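Local coordinates for protein ketosynthase (Streptomyces sp. MSC090213JE08, PDB 6KXD) that probably catalyses the decarboxylative condensation of malonyl-ACP with acyl-ACP, extending the chain in a highly reducing type II polyketide synthase, at residues Q227-G232 with T303-N308; I358-N363 with N378-A383; I387-S392 with N399-L404. One frame throughout, in Å; residues are numbered along the deposited sequence.

Interaction 1 of 3, residues Q227-G232 with T303-N308; sequences QGILTG and TGTKAN
I229 and T305 run alongside each other in the same sense where the loop before strand 234-242 passes the HGTGT sequence of this thiolase-fold ketosynthase. T303, G304 and T305 are the last three residues of that family motif, which starts at H301. The branch methyl of I229 makes the contact. A chi1 of 74° puts CG1 between the backbone N and the carbonyl carbon, leaving CG2 anti to the latter. CG2 meets both threonines, while CD1 goes the other way, where I229 packs on F208 of helix 202-210. I229 CG2 is 3.7 Å from T305 CG2 and only 3.2 Å from T303 O, a snug fit of methyl on carbonyl. Next to it the backbones come close, with G228 CA 4.2 Å from T305 CA; both G228 and G304 have backbone angles that suit glycine. The contact buries G228 O, which finds no polar partner in the model. At the outer end, the Q227 and K306 side chains run next to each other. The R226 guanidinium hydrogen-bonds to the carbonyl oxygens of T305 and K306. T305 uses its two branches differently: CG2 meets I229, while OG1 N-caps helix 306-320, accepting from N308 N at 3.1 Å.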
ATOM      1  N   GLN A 227      21.356 -18.055   7.964  1.00 50.25           N
ATOM      2  CA  GLN A 227      22.070 -17.567   6.805  1.00 52.27           C
ATOM      3  C   GLN A 227      21.123 -16.810   5.863  1.00 46.48           C
ATOM      4  O   GLN A 227      21.525 -16.440   4.777  1.00 50.60           O
ATOM      5  CB  GLN A 227      22.713 -18.757   6.083  1.00 58.24           C
ATOM      6  CG  GLN A 227      23.894 -19.366   6.826  1.00 62.83           C
ATOM      7  CD  GLN A 227      24.874 -18.301   7.244  1.00 72.36           C
ATOM      8  OE1 GLN A 227      25.234 -18.182   8.414  1.00 91.30           O
ATOM      9  NE2 GLN A 227      25.287 -17.490   6.287  1.00 77.51           N
ATOM     10  N   GLY A 228      19.868 -16.651   6.280  1.00 50.98           N
ATOM     11  CA  GLY A 228      18.958 -15.795   5.592  1.00 51.95           C
ATOM     12  C   GLY A 228      17.668 -16.489   5.230  1.00 45.82           C
ATOM     13  O   GLY A 228      17.220 -17.417   5.868  1.00 47.21           O
ATOM     14  N   ILE A 229      17.030 -15.912   4.214  1.00 49.99           N
ATOM     15  CA  ILE A 229      15.666 -16.179   3.888  1.00 51.36           C
ATOM     16  C   ILE A 229      15.613 -17.068   2.646  1.00 47.46           C
ATOM     17  O   ILE A 229      16.571 -17.182   1.895  1.00 44.37           O
ATOM     18  CB  ILE A 229      14.909 -14.862   3.618  1.00 48.77           C
ATOM     19  CG1 ILE A 229      15.274 -14.244   2.268  1.00 48.26           C
ATOM     20  CG2 ILE A 229      15.096 -13.859   4.754  1.00 52.24           C
ATOM     21  CD1 ILE A 229      14.182 -13.307   1.714  1.00 51.67           C
ATOM     22  N   LEU A 230      14.400 -17.550   2.373  1.00 47.53           N
ATOM     23  CA  LEU A 230      14.030 -17.952   1.038  1.00 45.27           C
ATOM     24  C   LEU A 230      12.860 -17.055   0.626  1.00 44.27           C
ATOM     25  O   LEU A 230      12.042 -16.781   1.463  1.00 48.70           O
ATOM     26  CB  LEU A 230      13.565 -19.408   1.041  1.00 48.96           C
ATOM     27  CG  LEU A 230      14.644 -20.468   1.261  1.00 50.20           C
ATOM     28  CD1 LEU A 230      13.990 -21.828   1.483  1.00 51.11           C
ATOM     29  CD2 LEU A 230      15.617 -20.508   0.091  1.00 47.28           C
ATOM     30  N   THR A 231      12.857 -16.614  -0.628  1.00 46.79           N
ATOM     31  CA  THR A 231      11.741 -15.820  -1.188  1.00 45.59           C
ATOM     32  C   THR A 231      10.540 -16.754  -1.365  1.00 50.00           C
ATOM     33  O   THR A 231      10.684 -17.961  -1.652  1.00 47.18           O
ATOM     34  CB  THR A 231      12.129 -15.147  -2.498  1.00 45.52           C
ATOM     35  OG1 THR A 231      12.316 -16.136  -3.500  1.00 49.43           O
ATOM     36  CG2 THR A 231      13.386 -14.318  -2.412  1.00 46.78           C
ATOM     37  N   GLY A 232       9.364 -16.202  -1.090  1.00 46.83           N
ATOM     38  CA  GLY A 232       8.133 -16.895  -1.041  1.00 43.00           C
ATOM     39  C   GLY A 232       7.054 -16.096  -1.736  1.00 38.07           C
ATOM     40  O   GLY A 232       7.332 -15.129  -2.427  1.00 46.63           O
ATOM     41  N   THR A 303      12.566 -13.396   9.948  1.00 42.85           N
ATOM     42  CA  THR A 303      12.906 -13.682   8.583  1.00 48.89           C
ATOM     43  C   THR A 303      14.064 -14.698   8.464  1.00 48.53           C
ATOM     44  O   THR A 303      14.224 -15.325   7.423  1.00 49.80           O
ATOM     45  CB  THR A 303      13.323 -12.397   7.882  1.00 48.96           C
ATOM     46  OG1 THR A 303      14.418 -11.889   8.643  1.00 48.45           O
ATOM     47  CG2 THR A 303      12.178 -11.407   7.793  1.00 55.89           C
ATOM     48  N   GLY A 304      14.924 -14.774   9.484  1.00 51.16           N
ATOM     49  CA  GLY A 304      16.075 -15.683   9.439  1.00 48.04           C
ATOM     50  C   GLY A 304      17.370 -15.017   9.039  1.00 50.61           C
ATOM     51  O   GLY A 304      18.379 -15.698   8.877  1.00 50.78           O
ATOM     52  N   THR A 305      17.368 -13.681   8.880  1.00 48.45           N
ATOM     53  CA  THR A 305      18.595 -12.950   8.597  1.00 48.86           C
ATOM     54  C   THR A 305      19.283 -12.680   9.937  1.00 44.32           C
ATOM     55  O   THR A 305      18.595 -12.648  10.964  1.00 47.31           O
ATOM     56  CB  THR A 305      18.349 -11.639   7.842  1.00 54.32           C
ATOM     57  OG1 THR A 305      17.641 -10.769   8.717  1.00 50.78           O
ATOM     58  CG2 THR A 305      17.569 -11.829   6.560  1.00 53.96           C
ATOM     59  N   LYS A 306      20.599 -12.446   9.890  1.00 55.42           N
ATOM     60  CA  LYS A 306      21.400 -12.034  11.060  1.00 56.19           C
ATOM     61  C   LYS A 306      20.726 -10.841  11.746  1.00 53.87           C
ATOM     62  O   LYS A 306      20.283 -10.960  12.898  1.00 53.29           O
ATOM     63  CB  LYS A 306      22.838 -11.703  10.643  1.00 64.52           C
ATOM     64  CG  LYS A 306      23.667 -12.875  10.127  1.00 78.24           C
ATOM     65  CD  LYS A 306      24.362 -13.681  11.226  1.00 86.49           C
ATOM     66  CE  LYS A 306      24.964 -14.978  10.717  1.00 89.50           C
ATOM     67  NZ  LYS A 306      24.497 -16.150  11.504  1.00 83.26           N
ATOM     68  N   ALA A 307      20.633  -9.704  11.032  1.00 54.51           N
ATOM     69  CA  ALA A 307      20.147  -8.439  11.605  1.00 55.32           C
ATOM     70  C   ALA A 307      18.732  -8.601  12.165  1.00 50.72           C
ATOM     71  O   ALA A 307      18.484  -8.234  13.328  1.00 53.08           O
ATOM     72  CB  ALA A 307      20.214  -7.322  10.582  1.00 54.39           C
ATOM     73  N   ASN A 308      17.805  -9.173  11.377  1.00 47.07           N
ATOM     74  CA  ASN A 308      16.432  -9.066  11.750  1.00 47.41           C
ATOM     75  C   ASN A 308      16.228  -9.738  13.099  1.00 50.79           C
ATOM     76  O   ASN A 308      15.597  -9.178  13.974  1.00 48.32           O
ATOM     77  CB  ASN A 308      15.405  -9.706  10.808  1.00 48.78           C
ATOM     78  CG  ASN A 308      14.026  -9.673  11.437  1.00 56.73           C
ATOM     79  OD1 ASN A 308      13.426  -8.599  11.543  1.00 60.59           O
ATOM     80  ND2 ASN A 308      13.540 -10.802  11.946  1.00 54.03           N
TER

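Interaction 2 of 3, residues I358-N363 with N378-A383; sequences IPPTIN and NRAVEA
The peptide plane joining N378 to R379 has the P360 ring over one face. The ring comes down edge first, its CB-CG side leading, and P360 CB sits almost squarely above the plane, 3.5 Å from N378 C. Behind it, P360 CD approaches A380 CB at 4.2 Å, and M333 of helix 331-334 also touches the ring. The N378 side chain, with CG anti to the carbonyl carbon (chi1 -59°), brings OD1 against the backbone of I362, 3.5 Å from I362 CA, while ND2 hydrogen-bonds to H364 O. N378 N donates to T361 O at 2.8 Å, a straight bond that nevertheless arrives from well above the carbonyl plane. At the other end the chains run antiparallel, and I358 and V381 form a hydrogen-bonded pair: I358 N to V381 O is 3.0 Å, and the return bond from V381 N to I358 O is longer at 3.3 Å. On the side of the sheet that carries I358 and V381, I358 CD1 reaches A383 CB at 3.9 Å; I358 also packs on V328 and F297, so this small sheet lies against the larger one. The chemistry is consistent with so short a pairing. P360, two residues past I358, stands where the strand would next offer an N-H, and a proline has none; ring-on-peptide packing takes over, and backbone bonding resumes at T361 O.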
ATOM      1  N   ILE A 358       0.607 -23.791  18.818  1.00 58.49           N
ATOM      2  CA  ILE A 358       1.611 -22.824  18.511  1.00 54.42           C
ATOM      3  C   ILE A 358       2.481 -23.441  17.434  1.00 56.84           C
ATOM      4  O   ILE A 358       3.101 -24.491  17.647  1.00 59.72           O
ATOM      5  CB  ILE A 358       2.438 -22.415  19.741  1.00 54.18           C
ATOM      6  CG1 ILE A 358       1.581 -21.850  20.867  1.00 52.76           C
ATOM      7  CG2 ILE A 358       3.519 -21.425  19.323  1.00 58.74           C
ATOM      8  CD1 ILE A 358       2.384 -21.574  22.110  1.00 53.74           C
ATOM      9  N   PRO A 359       2.525 -22.831  16.228  1.00 54.89           N
ATOM     10  CA  PRO A 359       3.240 -23.413  15.112  1.00 49.05           C
ATOM     11  C   PRO A 359       4.720 -23.266  15.403  1.00 54.31           C
ATOM     12  O   PRO A 359       5.110 -22.349  16.135  1.00 54.17           O
ATOM     13  CB  PRO A 359       2.804 -22.574  13.910  1.00 54.08           C
ATOM     14  CG  PRO A 359       2.479 -21.228  14.510  1.00 54.29           C
ATOM     15  CD  PRO A 359       1.898 -21.549  15.871  1.00 55.01           C
ATOM     16  N   PRO A 360       5.559 -24.151  14.826  1.00 50.58           N
ATOM     17  CA  PRO A 360       6.981 -24.189  15.158  1.00 56.16           C
ATOM     18  C   PRO A 360       7.864 -23.253  14.339  1.00 53.48           C
ATOM     19  O   PRO A 360       7.541 -22.933  13.181  1.00 50.74           O
ATOM     20  CB  PRO A 360       7.411 -25.617  14.789  1.00 51.38           C
ATOM     21  CG  PRO A 360       6.457 -26.007  13.674  1.00 51.49           C
ATOM     22  CD  PRO A 360       5.176 -25.216  13.886  1.00 54.56           C
ATOM     23  N   THR A 361       9.006 -22.902  14.941  1.00 53.66           N
ATOM     24  CA  THR A 361      10.160 -22.438  14.213  1.00 51.66           C
ATOM     25  C   THR A 361      10.988 -23.668  13.822  1.00 56.16           C
ATOM     26  O   THR A 361      11.664 -24.262  14.685  1.00 56.06           O
ATOM     27  CB  THR A 361      10.989 -21.453  15.046  1.00 49.62           C
ATOM     28  OG1 THR A 361      10.106 -20.525  15.667  1.00 52.81           O
ATOM     29  CG2 THR A 361      12.054 -20.767  14.219  1.00 55.27           C
ATOM     30  N   ILE A 362      10.935 -24.037  12.539  1.00 51.97           N
ATOM     31  CA  ILE A 362      11.537 -25.252  12.025  1.00 52.54           C
ATOM     32  C   ILE A 362      12.972 -24.946  11.576  1.00 58.88           C
ATOM     33  O   ILE A 362      13.432 -23.824  11.691  1.00 54.20           O
ATOM     34  CB  ILE A 362      10.667 -25.856  10.903  1.00 53.84           C
ATOM     35  CG1 ILE A 362      10.788 -25.106   9.565  1.00 49.08           C
ATOM     36  CG2 ILE A 362       9.238 -25.958  11.380  1.00 52.16           C
ATOM     37  CD1 ILE A 362      10.200 -25.850   8.359  1.00 51.19           C
ATOM     38  N   ASN A 363      13.679 -25.988  11.125  1.00 52.72           N
ATOM     39  CA  ASN A 363      15.091 -25.942  10.776  1.00 57.59           C
ATOM     40  C   ASN A 363      15.917 -25.370  11.946  1.00 50.72           C
ATOM     41  O   ASN A 363      16.961 -24.749  11.729  1.00 57.21           O
ATOM     42  CB  ASN A 363      15.328 -25.152   9.482  1.00 57.42           C
ATOM     43  CG  ASN A 363      14.377 -25.519   8.362  1.00 61.89           C
ATOM     44  OD1 ASN A 363      14.088 -26.691   8.167  1.00 60.29           O
ATOM     45  ND2 ASN A 363      13.877 -24.530   7.630  1.00 58.48           N
ATOM     46  N   ASN A 378      10.965 -26.615  15.949  1.00 65.13           N
ATOM     47  CA  ASN A 378      10.773 -27.789  15.088  1.00 63.64           C
ATOM     48  C   ASN A 378       9.403 -28.471  15.224  1.00 53.42           C
ATOM     49  O   ASN A 378       8.971 -29.090  14.272  1.00 64.43           O
ATOM     50  CB  ASN A 378      11.902 -28.786  15.304  1.00 63.20           C
ATOM     51  CG  ASN A 378      13.229 -28.143  14.996  1.00 64.34           C
ATOM     52  OD1 ASN A 378      13.370 -27.493  13.964  1.00 57.55           O
ATOM     53  ND2 ASN A 378      14.181 -28.276  15.909  1.00 67.58           N
ATOM     54  N   ARG A 379       8.750 -28.431  16.377  1.00 57.77           N
ATOM     55  CA  ARG A 379       7.461 -29.114  16.507  1.00 55.20           C
ATOM     56  C   ARG A 379       6.430 -28.188  17.135  1.00 53.16           C
ATOM     57  O   ARG A 379       6.688 -27.523  18.127  1.00 55.65           O
ATOM     58  CB  ARG A 379       7.518 -30.397  17.356  1.00 62.82           C
ATOM     59  CG  ARG A 379       8.756 -30.549  18.225  1.00 65.99           C
ATOM     60  CD  ARG A 379       8.748 -31.839  19.031  1.00 78.37           C
ATOM     61  NE  ARG A 379      10.060 -32.280  19.511  1.00 84.76           N
ATOM     62  CZ  ARG A 379      11.083 -32.712  18.756  1.00 93.90           C
ATOM     63  NH1 ARG A 379      11.308 -32.226  17.538  1.00 73.94           N
ATOM     64  NH2 ARG A 379      11.899 -33.632  19.246  1.00 92.91           N
ATOM     65  N   ALA A 380       5.225 -28.220  16.564  1.00 52.94           N
ATOM     66  CA  ALA A 380       4.094 -27.535  17.130  1.00 57.99           C
ATOM     67  C   ALA A 380       3.856 -28.075  18.531  1.00 65.15           C
ATOM     68  O   ALA A 380       4.098 -29.235  18.784  1.00 67.58           O
ATOM     69  CB  ALA A 380       2.860 -27.717  16.280  1.00 53.88           C
ATOM     70  N   VAL A 381       3.378 -27.206  19.417  1.00 60.78           N
ATOM     71  CA  VAL A 381       2.976 -27.627  20.738  1.00 66.64           C
ATOM     72  C   VAL A 381       1.508 -27.248  20.905  1.00 64.13           C
ATOM     73  O   VAL A 381       1.011 -26.417  20.173  1.00 60.96           O
ATOM     74  CB  VAL A 381       3.882 -27.028  21.834  1.00 70.55           C
ATOM     75  CG1 VAL A 381       5.283 -27.622  21.774  1.00 66.46           C
ATOM     76  CG2 VAL A 381       3.942 -25.511  21.763  1.00 72.85           C
ATOM     77  N   GLU A 382       0.817 -27.950  21.805  1.00 60.06           N
ATOM     78  CA  GLU A 382      -0.493 -27.590  22.250  1.00 59.30           C
ATOM     79  C   GLU A 382      -0.361 -26.469  23.271  1.00 63.64           C
ATOM     80  O   GLU A 382       0.619 -26.448  24.011  1.00 68.83           O
ATOM     81  CB  GLU A 382      -1.150 -28.749  23.016  1.00 66.64           C
ATOM     82  CG  GLU A 382      -1.704 -29.831  22.142  1.00 68.61           C
ATOM     83  CD  GLU A 382      -2.430 -30.954  22.871  1.00 69.34           C
ATOM     84  OE1 GLU A 382      -3.023 -31.783  22.178  1.00 61.39           O
ATOM     85  OE2 GLU A 382      -2.411 -30.991  24.124  1.00 61.62           O
ATOM     86  N   ALA A 383      -1.364 -25.590  23.348  1.00 59.86           N
ATOM     87  CA  ALA A 383      -1.416 -24.585  24.392  1.00 62.29           C
ATOM     88  C   ALA A 383      -2.817 -23.989  24.436  1.00 55.41           C
ATOM     89  O   ALA A 383      -3.561 -24.108  23.474  1.00 66.11           O
ATOM     90  CB  ALA A 383      -0.379 -23.511  24.155  1.00 64.26           C
TER

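Interaction 3 of 3, residues I387-S392 with N399-L404; sequences IVQNNS and NAVLIL
The beta hairpin of strands 387-394 and 398-405 brings Q389 against V401 and I403 inside the mixed sheet of the thiolase fold. Q389 runs extended, with CG anti to the backbone N (chi1 169°), and crosses both neighbours at a slant: Q389 CG meets V401 CG1 at 3.4 Å, and Q389 CB meets I403 CD1 at 3.5 Å, the I403 chain being bent to bring its tip over. Beyond these methyls, Q389 NE2 donates to N391 OD1 at 2.6 Å, in the carboxamide plane and on a lone pair of the acceptor. Y320 takes the other end of the Q389 amide and E312 holds N391 ND2, so both amides are fixed in rotation. On the face with V388, N390 and S392, S392 OG gives a 2.7 Å bond to A400 O, lying in the carbonyl plane on a lone pair; N174 ND2 hydrogen-bonds to the same oxygen. The N390 amide is taken up by N174, S299 and the S342 carbonyl. Within the sheet, the hydrogen bonds N390 N to L402 O, at 2.7 Å, and V388 N to L404 O, at 2.9 Å, each have a return bond. V401 and I403 pack on helix 274-288, V388 and L404 on helix 341-355. This helix-flanked sheet fits the five-layered alpha-beta-alpha-beta-alpha fold of the thiolase superfamily.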
ATOM      1  N   ILE A 387      -4.529 -15.219  23.198  1.00 60.31           N
ATOM      2  CA  ILE A 387      -4.143 -13.909  22.661  1.00 59.01           C
ATOM      3  C   ILE A 387      -2.774 -14.058  22.000  1.00 56.61           C
ATOM      4  O   ILE A 387      -1.845 -14.630  22.589  1.00 57.69           O
ATOM      5  CB  ILE A 387      -4.168 -12.827  23.766  1.00 58.83           C
ATOM      6  CG1 ILE A 387      -5.539 -12.765  24.454  1.00 55.83           C
ATOM      7  CG2 ILE A 387      -3.748 -11.465  23.211  1.00 58.86           C
ATOM      8  CD1 ILE A 387      -5.675 -11.677  25.499  1.00 53.73           C
ATOM      9  N   VAL A 388      -2.662 -13.571  20.756  1.00 50.56           N
ATOM     10  CA  VAL A 388      -1.465 -13.752  19.980  1.00 47.82           C
ATOM     11  C   VAL A 388      -1.074 -12.411  19.340  1.00 47.70           C
ATOM     12  O   VAL A 388      -1.914 -11.642  18.943  1.00 52.50           O
ATOM     13  CB  VAL A 388      -1.636 -14.847  18.918  1.00 51.47           C
ATOM     14  CG1 VAL A 388      -0.355 -15.064  18.135  1.00 51.26           C
ATOM     15  CG2 VAL A 388      -2.123 -16.155  19.517  1.00 55.40           C
ATOM     16  N   GLN A 389       0.228 -12.143  19.351  1.00 50.10           N
ATOM     17  CA  GLN A 389       0.830 -10.994  18.684  1.00 52.31           C
ATOM     18  C   GLN A 389       1.473 -11.471  17.376  1.00 52.88           C
ATOM     19  O   GLN A 389       2.201 -12.443  17.319  1.00 45.18           O
ATOM     20  CB  GLN A 389       1.803 -10.307  19.635  1.00 49.84           C
ATOM     21  CG  GLN A 389       2.682  -9.262  18.975  1.00 48.91           C
ATOM     22  CD  GLN A 389       3.647  -8.696  19.989  1.00 50.47           C
ATOM     23  OE1 GLN A 389       3.297  -8.485  21.144  1.00 57.33           O
ATOM     24  NE2 GLN A 389       4.867  -8.448  19.566  1.00 48.45           N
ATOM     25  N   ASN A 390       1.148 -10.773  16.293  1.00 43.72           N
ATOM     26  CA  ASN A 390       1.766 -11.033  15.033  1.00 45.88           C
ATOM     27  C   ASN A 390       2.560  -9.804  14.610  1.00 47.44           C
ATOM     28  O   ASN A 390       1.971  -8.770  14.323  1.00 44.34           O
ATOM     29  CB  ASN A 390       0.700 -11.330  13.981  1.00 46.04           C
ATOM     30  CG  ASN A 390       1.247 -11.720  12.628  1.00 50.79           C
ATOM     31  OD1 ASN A 390       2.100 -12.617  12.534  1.00 46.25           O
ATOM     32  ND2 ASN A 390       0.722 -11.090  11.579  1.00 45.85           N
ATOM     33  N   ASN A 391       3.880  -9.975  14.525  1.00 46.00           N
ATOM     34  CA  ASN A 391       4.801  -8.961  14.230  1.00 43.51           C
ATOM     35  C   ASN A 391       5.073  -8.911  12.734  1.00 44.92           C
ATOM     36  O   ASN A 391       5.067  -9.911  12.012  1.00 40.76           O
ATOM     37  CB  ASN A 391       6.169  -9.159  14.875  1.00 41.45           C
ATOM     38  CG  ASN A 391       6.181  -8.938  16.371  1.00 44.83           C
ATOM     39  OD1 ASN A 391       5.167  -8.630  16.989  1.00 45.57           O
ATOM     40  ND2 ASN A 391       7.356  -9.089  16.957  1.00 45.66           N
ATOM     41  N   SER A 392       5.432  -7.705  12.296  1.00 38.40           N
ATOM     42  CA  SER A 392       5.879  -7.545  10.971  1.00 38.73           C
ATOM     43  C   SER A 392       6.648  -6.238  10.916  1.00 40.42           C
ATOM     44  O   SER A 392       6.297  -5.282  11.603  1.00 42.54           O
ATOM     45  CB  SER A 392       4.738  -7.587   9.991  1.00 43.55           C
ATOM     46  OG  SER A 392       4.031  -6.354  10.016  1.00 43.70           O
ATOM     47  N   ASN A 399       6.766  -0.731  10.626  1.00 37.19           N
ATOM     48  CA  ASN A 399       6.415  -1.806  11.503  1.00 42.87           C
ATOM     49  C   ASN A 399       4.914  -1.803  11.738  1.00 37.88           C
ATOM     50  O   ASN A 399       4.298  -0.740  11.940  1.00 38.04           O
ATOM     51  CB  ASN A 399       7.113  -1.706  12.859  1.00 45.34           C
ATOM     52  CG  ASN A 399       8.603  -1.536  12.738  1.00 40.00           C
ATOM     53  OD1 ASN A 399       9.317  -2.446  12.308  1.00 42.76           O
ATOM     54  ND2 ASN A 399       9.084  -0.349  13.111  1.00 42.95           N
ATOM     55  N   ALA A 400       4.338  -3.003  11.751  1.00 35.80           N
ATOM     56  CA  ALA A 400       2.971  -3.226  12.082  1.00 37.28           C
ATOM     57  C   ALA A 400       2.869  -4.508  12.922  1.00 41.38           C
ATOM     58  O   ALA A 400       3.342  -5.551  12.524  1.00 39.86           O
ATOM     59  CB  ALA A 400       2.128  -3.366  10.844  1.00 37.32           C
ATOM     60  N   VAL A 401       2.175  -4.383  14.038  1.00 38.46           N
ATOM     61  CA  VAL A 401       1.976  -5.462  14.990  1.00 44.17           C
ATOM     62  C   VAL A 401       0.480  -5.606  15.213  1.00 40.20           C
ATOM     63  O   VAL A 401      -0.221  -4.611  15.451  1.00 44.64           O
ATOM     64  CB  VAL A 401       2.729  -5.154  16.294  1.00 41.38           C
ATOM     65  CG1 VAL A 401       2.493  -6.266  17.299  1.00 46.23           C
ATOM     66  CG2 VAL A 401       4.201  -4.927  16.017  1.00 45.71           C
ATOM     67  N   LEU A 402      -0.017  -6.836  15.058  1.00 39.63           N
ATOM     68  CA  LEU A 402      -1.400  -7.157  15.155  1.00 41.67           C
ATOM     69  C   LEU A 402      -1.618  -8.096  16.343  1.00 44.29           C
ATOM     70  O   LEU A 402      -0.817  -9.009  16.532  1.00 46.55           O
ATOM     71  CB  LEU A 402      -1.796  -7.837  13.850  1.00 41.54           C
ATOM     72  CG  LEU A 402      -3.187  -8.453  13.776  1.00 44.05           C
ATOM     73  CD1 LEU A 402      -4.239  -7.368  13.674  1.00 47.16           C
ATOM     74  CD2 LEU A 402      -3.275  -9.417  12.597  1.00 46.89           C
ATOM     75  N   ILE A 403      -2.682  -7.818  17.093  1.00 48.03           N
ATOM     76  CA  ILE A 403      -3.083  -8.606  18.256  1.00 51.79           C
ATOM     77  C   ILE A 403      -4.466  -9.170  17.973  1.00 49.59           C
ATOM     78  O   ILE A 403      -5.436  -8.408  17.775  1.00 47.50           O
ATOM     79  CB  ILE A 403      -3.088  -7.801  19.566  1.00 53.07           C
ATOM     80  CG1 ILE A 403      -1.829  -6.963  19.811  1.00 53.39           C
ATOM     81  CG2 ILE A 403      -3.374  -8.734  20.732  1.00 59.21           C
ATOM     82  CD1 ILE A 403      -0.540  -7.722  19.943  1.00 58.56           C
ATOM     83  N   LEU A 404      -4.522 -10.511  17.973  1.00 44.35           N
ATOM     84  CA  LEU A 404      -5.721 -11.296  17.878  1.00 49.74           C
ATOM     85  C   LEU A 404      -5.994 -11.981  19.225  1.00 50.71           C
ATOM     86  O   LEU A 404      -5.073 -12.204  20.006  1.00 49.47           O
ATOM     87  CB  LEU A 404      -5.511 -12.336  16.777  1.00 50.18           C
ATOM     88  CG  LEU A 404      -5.232 -11.781  15.377  1.00 50.24           C
ATOM     89  CD1 LEU A 404      -5.025 -12.904  14.389  1.00 51.61           C
ATOM     90  CD2 LEU A 404      -6.366 -10.889  14.921  1.00 50.87           C
TER

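How the interactions relate
From the N terminus, interaction 1 comes first and closes the longest loop: 70 residues, including strands 234-242 and 255-264, separate 227-232 from 303-308. Interaction 2 follows, closing a loop of 14 residues without helix or strand, and interaction 3 closes the tight hairpin turn near the C-terminal end. The three are in series; none encloses or crosses another. Their centres are 18 to 19 Å apart, and interaction 1 stays about 7 Å from each of the others at the nearest atoms. The sheet connects them: strand 297-299, which leads into 303-308, pairs with 387-394, and its F297 touches P359 of interaction 2.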